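Oxidoreductase, NAD-binding/iron-sulfur cluster-binding protein (Nitratireductor pacificus pht-3B, PDB 6ZXU) is a catabolic reductive dehalogenase that carries cobalamin and two iron-sulfur clusters and removes halogen from organohalide substrates. Local coordinates at residues A[57-62]-A[218-223]; A[148-153]-A[168-172]. All blocks are in the same frame, centred on the assembly; numbering follows the deposited sequence.

Contact 1: residues A[57-62]-A[218-223]; sequences QPARQP and VVDGVL
A two-residue β-hairpin receives an extended peptide alongside its returning strand in a single parallel β-bridge. In 218-223 a type I' turn runs from V219 to V222, with D220 (52°/44°) and G221 (74°/10°) at its corner; V219 N reaches V222 O (2.8 Å) and V222 N reaches V219 O (3.0 Å). Segment 57-62, extended, pairs R60 with V222 (CA-CA 5.0 Å), A59 in register with G221 (CA-CA 4.5 Å) and Q61 with L223 (CA-CA 5.6 Å). The donors show the parallel pattern: R60 N gives to G221 O (3.0 Å, 152°), and L223 N gives to R60 O (3.0 Å, 173°). A59 CB packs on V218 CG2 (3.8 Å) and L223 CD2 (3.9 Å). Elsewhere, Q61 OE1 accepts from L234 N and P62 O from R233 NH1, both on strand 232-239. R60 extends (p, t, t), and chi4 of 79° turns the guanidinium so NH1 donates to Q61 O at 2.8 Å, while V222 CG2 lies over one guanidinium face, 3.6 Å from R60 NH2.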
loop_
_atom_site.group_PDB
_atom_site.type_symbol
_atom_site.label_atom_id
_atom_site.label_comp_id
_atom_site.label_asym_id
_atom_site.label_seq_id
_atom_site.Cartn_x
_atom_site.Cartn_y
_atom_site.Cartn_z
ATOM N N GLN A 57 27.333 -21.923 -14.219
ATOM C CA GLN A 57 27.650 -21.629 -15.609
ATOM C C GLN A 57 27.353 -20.172 -15.929
ATOM O O GLN A 57 26.645 -19.514 -15.233
ATOM C CB GLN A 57 26.879 -22.505 -16.551
ATOM C CG GLN A 57 25.404 -22.522 -16.257
ATOM C CD GLN A 57 24.618 -23.434 -17.206
ATOM O OE1 GLN A 57 25.006 -23.635 -18.362
ATOM N NE2 GLN A 57 23.492 -23.949 -16.734
ATOM N N PRO A 58 27.935 -19.645 -16.968
ATOM C CA PRO A 58 27.709 -18.210 -17.123
ATOM C C PRO A 58 26.254 -17.871 -17.542
ATOM O O PRO A 58 25.642 -18.615 -18.312
ATOM C CB PRO A 58 28.702 -17.810 -18.223
ATOM C CG PRO A 58 29.016 -19.094 -18.962
ATOM C CD PRO A 58 28.880 -20.204 -17.935
ATOM N N ALA A 59 25.751 -16.712 -17.071
ATOM C CA ALA A 59 24.345 -16.302 -17.306
ATOM C C ALA A 59 24.073 -14.814 -17.009
ATOM O O ALA A 59 24.694 -14.237 -16.179
ATOM C CB ALA A 59 23.414 -17.126 -16.447
ATOM N N ARG A 60 23.153 -14.236 -17.747
ATOM C CA ARG A 60 22.726 -12.860 -17.512
ATOM C C ARG A 60 21.218 -12.843 -17.235
ATOM O O ARG A 60 20.501 -13.774 -17.563
ATOM C CB ARG A 60 23.022 -11.965 -18.728
ATOM C CG ARG A 60 22.223 -12.334 -19.974
ATOM C CD ARG A 60 22.298 -11.213 -21.012
ATOM N NE ARG A 60 21.574 -11.489 -22.260
ATOM C CZ ARG A 60 20.234 -11.384 -22.429
ATOM N NH1 ARG A 60 19.417 -11.021 -21.420
ATOM N NH2 ARG A 60 19.693 -11.687 -23.606
ATOM N N GLN A 61 20.774 -11.723 -16.663
ATOM C CA GLN A 61 19.378 -11.456 -16.408
ATOM C C GLN A 61 18.677 -11.141 -17.683
ATOM O O GLN A 61 19.279 -10.652 -18.604
ATOM C CB GLN A 61 19.206 -10.300 -15.448
ATOM C CG GLN A 61 19.749 -10.530 -14.070
ATOM C CD GLN A 61 19.359 -9.425 -13.127
ATOM O OE1 GLN A 61 18.206 -9.308 -12.787
ATOM N NE2 GLN A 61 20.315 -8.649 -12.655
ATOM N N PRO A 62 17.363 -11.455 -17.770
ATOM C CA PRO A 62 16.527 -10.933 -18.847
ATOM C C PRO A 62 16.594 -9.422 -19.018
ATOM O O PRO A 62 16.802 -8.687 -18.073
ATOM C CB PRO A 62 15.079 -11.299 -18.414
ATOM C CG PRO A 62 15.253 -12.460 -17.491
ATOM C CD PRO A 62 16.554 -12.218 -16.782
ATOM N N VAL A 218 19.451 -21.759 -16.579
ATOM C CA VAL A 218 20.111 -21.042 -17.696
ATOM C C VAL A 218 19.681 -21.625 -19.002
ATOM O O VAL A 218 19.756 -22.805 -19.187
ATOM C CB VAL A 218 21.643 -21.074 -17.546
ATOM C CG1 VAL A 218 22.276 -20.220 -18.580
ATOM C CG2 VAL A 218 22.067 -20.634 -16.144
ATOM N N VAL A 219 19.198 -20.798 -19.906
ATOM C CA VAL A 219 18.919 -21.249 -21.260
ATOM C C VAL A 219 19.597 -20.306 -22.258
ATOM O O VAL A 219 19.272 -19.090 -22.302
ATOM C CB VAL A 219 17.413 -21.294 -21.533
ATOM C CG1 VAL A 219 17.137 -21.557 -23.010
ATOM C CG2 VAL A 219 16.772 -22.347 -20.658
ATOM N N ASP A 220 20.538 -20.857 -23.043
ATOM C CA ASP A 220 21.321 -20.080 -24.013
ATOM C C ASP A 220 21.965 -18.827 -23.324
ATOM O O ASP A 220 21.943 -17.717 -23.862
ATOM C CB ASP A 220 20.459 -19.681 -25.212
ATOM N N GLY A 221 22.518 -19.037 -22.133
ATOM C CA GLY A 221 23.193 -17.989 -21.363
ATOM C C GLY A 221 22.324 -16.942 -20.700
ATOM O O GLY A 221 22.850 -15.916 -20.254
ATOM N N VAL A 222 20.995 -17.163 -20.689
ATOM C CA VAL A 222 20.039 -16.208 -20.082
ATOM C C VAL A 222 19.266 -16.964 -19.031
ATOM O O VAL A 222 18.886 -18.108 -19.241
ATOM C CB VAL A 222 19.053 -15.621 -21.124
ATOM C CG1 VAL A 222 18.235 -14.514 -20.525
ATOM C CG2 VAL A 222 19.789 -15.042 -22.320
ATOM N N LEU A 223 19.053 -16.337 -17.892
ATOM C CA LEU A 223 18.231 -16.897 -16.832
ATOM C C LEU A 223 16.771 -16.990 -17.222
ATOM O O LEU A 223 16.259 -16.127 -17.913
ATOM C CB LEU A 223 18.317 -16.057 -15.591
ATOM C CG LEU A 223 19.635 -16.010 -14.859
ATOM C CD1 LEU A 223 19.459 -15.073 -13.691
ATOM C CD2 LEU A 223 20.065 -17.401 -14.398
#

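Contact 2: residues A[148-153]-A[168-172]; sequences VQFGRE and NAART
N168, in the first turn of helix 168-190, is the residue most covered here; its carboxamide (chi1 -138°, between wells) pairs with G151's own N-H and C=O, a two-point hydrogen bond to one residue's backbone. N168 OD1 accepts from G151 N (2.9 Å, 141°), and N168 ND2 donates to G151 O (2.9 Å, 169°) and to E153 OE2 (3.0 Å). Segment 148-153 finishes a strand at Q149 and continues extended. F150 (chi1 -86°, chi2 17°) makes a CH-π contact: N168 CB sits 4.0 Å from the ring centroid, 20° off the normal, while F150 CZ lies 4.3 Å from A169 CB. T172, nearest F150 with CA atoms 5.9 Å apart, has chi1 -50°; its OG1 donates to N168 O (2.7 Å) and accepts from R171 NH1 (2.9 Å), and its CG2 is 3.7 Å from V148 CG1. R171 NH1 also reaches Q149 O (3.1 Å). Helix 168-190 thus begins against the end of strand 142-149, beside R233 of strand 232-239, with A170 touching helix 74-85.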
loop_
_atom_site.group_PDB
_atom_site.type_symbol
_atom_site.label_atom_id
_atom_site.label_comp_id
_atom_site.label_asym_id
_atom_site.label_seq_id
_atom_site.Cartn_x
_atom_site.Cartn_y
_atom_site.Cartn_z
ATOM N N VAL A 148 11.799 -10.068 -9.144
ATOM C CA VAL A 148 10.557 -9.338 -9.417
ATOM C C VAL A 148 10.244 -9.522 -10.885
ATOM O O VAL A 148 11.056 -9.195 -11.754
ATOM C CB VAL A 148 10.708 -7.824 -9.020
ATOM C CG1 VAL A 148 9.510 -6.972 -9.510
ATOM C CG2 VAL A 148 10.878 -7.701 -7.548
ATOM N N GLN A 149 9.030 -9.911 -11.211
ATOM C CA GLN A 149 8.624 -10.033 -12.617
ATOM C C GLN A 149 8.500 -8.697 -13.333
ATOM O O GLN A 149 8.134 -7.697 -12.755
ATOM C CB GLN A 149 7.273 -10.808 -12.717
ATOM C CG GLN A 149 6.990 -11.210 -14.154
ATOM C CD GLN A 149 5.884 -12.234 -14.380
ATOM O OE1 GLN A 149 5.832 -12.883 -15.432
ATOM N NE2 GLN A 149 4.977 -12.326 -13.457
ATOM N N PHE A 150 8.843 -8.682 -14.614
ATOM C CA PHE A 150 8.611 -7.539 -15.453
ATOM C C PHE A 150 7.169 -7.159 -15.375
ATOM O O PHE A 150 6.303 -8.027 -15.274
ATOM C CB PHE A 150 8.907 -7.876 -16.948
ATOM C CG PHE A 150 10.343 -7.705 -17.355
ATOM C CD1 PHE A 150 11.327 -7.626 -16.445
ATOM C CD2 PHE A 150 10.686 -7.701 -18.701
ATOM C CE1 PHE A 150 12.659 -7.508 -16.817
ATOM C CE2 PHE A 150 12.007 -7.576 -19.086
ATOM C CZ PHE A 150 13.010 -7.494 -18.130
ATOM N N GLY A 151 6.908 -5.864 -15.514
ATOM C CA GLY A 151 5.522 -5.377 -15.644
ATOM C C GLY A 151 4.917 -5.710 -16.982
ATOM O O GLY A 151 5.615 -5.822 -17.995
ATOM N N ARG A 152 3.589 -5.803 -17.011
ATOM C CA ARG A 152 2.861 -5.814 -18.262
ATOM C C ARG A 152 2.998 -4.460 -18.969
ATOM O O ARG A 152 3.011 -3.402 -18.319
ATOM C CB ARG A 152 1.373 -6.037 -18.037
ATOM C CG ARG A 152 0.983 -7.430 -17.617
ATOM C CD ARG A 152 -0.547 -7.546 -17.489
ATOM N NE ARG A 152 -1.178 -7.319 -18.757
ATOM C CZ ARG A 152 -2.421 -6.844 -18.935
ATOM N NH1 ARG A 152 -3.209 -6.592 -17.916
ATOM N NH2 ARG A 152 -2.861 -6.612 -20.146
ATOM N N GLU A 153 3.118 -4.488 -20.279
ATOM C CA GLU A 153 3.218 -3.243 -21.031
ATOM C C GLU A 153 1.984 -3.098 -21.943
ATOM O O GLU A 153 1.333 -4.064 -22.286
ATOM C CB GLU A 153 4.484 -3.209 -21.879
ATOM C CG GLU A 153 5.771 -3.547 -21.128
ATOM C CD GLU A 153 7.053 -3.382 -22.016
ATOM O OE1 GLU A 153 6.915 -2.797 -23.138
ATOM O OE2 GLU A 153 8.207 -3.774 -21.599
ATOM N N ASN A 168 11.478 -1.759 -18.983
ATOM C CA ASN A 168 11.061 -2.766 -18.019
ATOM C C ASN A 168 12.161 -3.232 -17.111
ATOM O O ASN A 168 11.983 -3.365 -15.905
ATOM C CB ASN A 168 10.410 -3.925 -18.756
ATOM C CG ASN A 168 9.168 -4.425 -18.060
ATOM O OD1 ASN A 168 9.061 -4.394 -16.826
ATOM N ND2 ASN A 168 8.226 -4.846 -18.821
ATOM N N ALA A 169 13.349 -3.381 -17.638
ATOM C CA ALA A 169 14.475 -3.800 -16.805
ATOM C C ALA A 169 14.864 -2.761 -15.817
ATOM O O ALA A 169 15.155 -3.057 -14.673
ATOM C CB ALA A 169 15.666 -4.141 -17.682
ATOM N N ALA A 170 14.813 -1.507 -16.218
ATOM C CA ALA A 170 15.063 -0.377 -15.269
ATOM C C ALA A 170 13.937 -0.164 -14.242
ATOM O O ALA A 170 14.179 0.027 -13.079
ATOM C CB ALA A 170 15.286 0.910 -16.049
ATOM N N ARG A 171 12.693 -0.258 -14.695
ATOM C CA ARG A 171 11.529 -0.277 -13.812
ATOM C C ARG A 171 11.633 -1.424 -12.785
ATOM O O ARG A 171 11.463 -1.233 -11.596
ATOM C CB ARG A 171 10.268 -0.402 -14.667
ATOM C CG ARG A 171 8.927 -0.604 -13.948
ATOM C CD ARG A 171 8.655 -2.082 -13.905
ATOM N NE ARG A 171 7.343 -2.514 -13.475
ATOM C CZ ARG A 171 7.132 -3.692 -12.930
ATOM N NH1 ARG A 171 8.106 -4.580 -12.819
ATOM N NH2 ARG A 171 5.918 -4.039 -12.578
ATOM N N THR A 172 11.902 -2.610 -13.266
ATOM C CA THR A 172 11.999 -3.751 -12.381
ATOM C C THR A 172 13.278 -3.699 -11.518
ATOM O O THR A 172 13.232 -4.048 -10.338
ATOM C CB THR A 172 11.887 -5.007 -13.202
ATOM O OG1 THR A 172 10.728 -4.928 -14.061
ATOM C CG2 THR A 172 11.792 -6.207 -12.295
#

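Overall arrangement
Contact 2 is nested within the sequence loop that contact 1 closes. Their centres are 18 Å apart, yet they meet directly, P62 O lying 4.0 Å from F150 CZ. Strand 232-239 connects them: R233 pairs by backbone with V148 and donates its NH1 to P62 O. Just beyond P62, D64 accepts from the N168 and A169 amides. Contact 1's centre lies about 33 Å, contact 2's about 19 Å, from the chain centre; both are away from the cobalamin and cluster sites. The four-stranded sheet including strand 142-149 of contact 2 has the same 1-2-4-3 antiparallel order as that with strand 514-521, consistent with an internal duplication; R171 makes a cation-π contact with Y389 of helix 376-390.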